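Local coordinates for putative glyoxalase (Bacillus halodurans C-125, PDB 3CT8), which probably acts as a zinc-dependent lyase of the glyoxalase and bleomycin resistance superfamily, its exact substrate not being established, at residues Ala36-Leu41 / Leu66-Thr71. Residues are numbered along the deposited sequence; the frame is centred on the assembly and turned at random.
Sequences AFWDWL and LVFVQT
W38 on helix 31-44 and F68 on strand 64-70 bring the two backbones closest, with their CA atoms 9.1 Å apart. Both side chains leave their backbones toward the other segment, and the two cross at about a right angle. The rings stack face to face but are not quite parallel. The five-membered ring of W38 and the ring of F68 have centroids 4.1 Å apart, with planes tilted by 27°. The tilt brings the far end of F68 in first: CZ sits over the centre of the indole, 3.5 Å from W38 CD2. F68 CE2 lies 3.6 Å from W38 NE1. In W38, CG stands beside the backbone N and anti to the carbonyl carbon (chi1 -67°), an arrangement that carries the indole across to the strand. This is helix-on-sheet packing in a βαβββ module of the vicinal oxygen chelate fold. The helix follows strand 21-28 and packs on the four-stranded sheet, where strand 64-70 lies between 21-28 and 56-61. The opposite indole face takes CD2 of F37, offset toward the rim. W38 NE1 also hydrogen-bonds to D135 OD2, which satisfies this buried N-H. Y59 on strand 56-61 touches both W38 and F68. The side chain of W38 is about 9 Å from that of the zinc ligand H89, and about 13 Å from a bound zinc ion.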
# COMPACT_ATOMS: atom_id res chain seq x y z
N ALA A 36 17.90 2.90 2.65
CA ALA A 36 18.98 1.99 2.33
C ALA A 36 18.39 0.69 1.83
O ALA A 36 18.84 0.10 0.85
CB ALA A 36 19.85 1.72 3.60
N PHE A 37 17.34 0.27 2.51
CA PHE A 37 16.66 -0.98 2.19
C PHE A 37 15.88 -0.89 0.88
O PHE A 37 16.07 -1.70 -0.04
CB PHE A 37 15.76 -1.44 3.35
CG PHE A 37 14.90 -2.64 3.02
CD1 PHE A 37 15.38 -3.92 3.21
CD2 PHE A 37 13.60 -2.46 2.52
CE1 PHE A 37 14.60 -5.01 2.90
CE2 PHE A 37 12.81 -3.55 2.20
CZ PHE A 37 13.31 -4.83 2.39
N TRP A 38 15.07 0.16 0.79
CA TRP A 38 14.20 0.38 -0.38
C TRP A 38 14.97 0.73 -1.62
O TRP A 38 14.60 0.34 -2.70
CB TRP A 38 13.10 1.40 -0.06
CG TRP A 38 12.17 0.82 0.95
CD1 TRP A 38 12.13 1.09 2.30
CD2 TRP A 38 11.21 -0.22 0.72
NE1 TRP A 38 11.13 0.33 2.90
CE2 TRP A 38 10.56 -0.47 1.94
CE3 TRP A 38 10.79 -0.90 -0.43
CZ2 TRP A 38 9.52 -1.43 2.05
CZ3 TRP A 38 9.76 -1.84 -0.33
CH2 TRP A 38 9.16 -2.13 0.91
N ASP A 39 16.06 1.45 -1.48
CA ASP A 39 16.84 1.77 -2.67
C ASP A 39 17.29 0.45 -3.29
O ASP A 39 17.29 0.26 -4.53
CB ASP A 39 18.10 2.59 -2.36
CG ASP A 39 17.84 4.08 -2.21
OD1 ASP A 39 16.70 4.59 -2.37
OD2 ASP A 39 18.86 4.77 -1.96
N TRP A 40 17.68 -0.47 -2.39
CA TRP A 40 18.21 -1.77 -2.79
C TRP A 40 17.14 -2.63 -3.42
O TRP A 40 17.26 -3.10 -4.57
CB TRP A 40 18.94 -2.52 -1.64
CG TRP A 40 19.15 -3.93 -2.07
CD1 TRP A 40 20.04 -4.39 -2.98
CD2 TRP A 40 18.34 -5.07 -1.70
NE1 TRP A 40 19.86 -5.74 -3.19
CE2 TRP A 40 18.83 -6.18 -2.41
CE3 TRP A 40 17.25 -5.25 -0.83
CZ2 TRP A 40 18.28 -7.44 -2.27
CZ3 TRP A 40 16.72 -6.50 -0.69
CH2 TRP A 40 17.24 -7.58 -1.41
N LEU A 41 16.05 -2.80 -2.70
CA LEU A 41 14.98 -3.66 -3.19
C LEU A 41 14.31 -3.14 -4.46
O LEU A 41 14.15 -3.86 -5.44
CB LEU A 41 13.92 -3.91 -2.13
CG LEU A 41 12.91 -4.97 -2.59
CD1 LEU A 41 13.58 -6.35 -2.90
CD2 LEU A 41 11.77 -5.10 -1.55
N LEU A 66 5.93 4.86 -5.06
CA LEU A 66 6.06 4.48 -3.66
C LEU A 66 6.80 5.66 -2.99
O LEU A 66 7.89 6.05 -3.44
CB LEU A 66 6.84 3.16 -3.52
CG LEU A 66 6.17 1.87 -4.03
CD1 LEU A 66 7.04 0.60 -3.70
CD2 LEU A 66 4.75 1.73 -3.45
N VAL A 67 6.17 6.22 -1.96
CA VAL A 67 6.69 7.38 -1.26
C VAL A 67 6.93 7.08 0.22
O VAL A 67 6.05 6.60 0.93
CB VAL A 67 5.70 8.56 -1.32
CG1 VAL A 67 6.37 9.88 -0.77
CG2 VAL A 67 5.18 8.73 -2.72
N PHE A 68 8.15 7.37 0.65
CA PHE A 68 8.54 7.12 2.04
C PHE A 68 8.91 8.42 2.69
O PHE A 68 9.79 9.13 2.19
CB PHE A 68 9.68 6.12 2.15
CG PHE A 68 9.35 4.78 1.57
CD1 PHE A 68 9.54 4.54 0.21
CD2 PHE A 68 8.83 3.78 2.37
CE1 PHE A 68 9.24 3.31 -0.33
CE2 PHE A 68 8.53 2.54 1.82
CZ PHE A 68 8.75 2.31 0.46
N VAL A 69 8.26 8.68 3.83
CA VAL A 69 8.44 9.92 4.61
C VAL A 69 8.84 9.66 6.07
O VAL A 69 8.46 8.65 6.69
CB VAL A 69 7.17 10.76 4.57
CG1 VAL A 69 7.44 12.19 5.13
CG2 VAL A 69 6.67 10.85 3.15
N GLN A 70 9.67 10.56 6.57
CA GLN A 70 10.15 10.49 7.96
C GLN A 70 9.02 10.75 8.93
O GLN A 70 8.35 11.77 8.88
CB GLN A 70 11.29 11.49 8.20
CG GLN A 70 11.73 11.62 9.63
CD GLN A 70 12.32 10.35 10.18
OE1 GLN A 70 13.27 9.80 9.62
NE2 GLN A 70 11.80 9.91 11.30
N THR A 71 8.79 9.79 9.81
CA THR A 71 7.77 9.92 10.86
C THR A 71 8.19 11.08 11.77
O THR A 71 9.35 11.17 12.16
CB THR A 71 7.68 8.65 11.73
OG1 THR A 71 7.36 7.55 10.89
CG2 THR A 71 6.65 8.80 12.83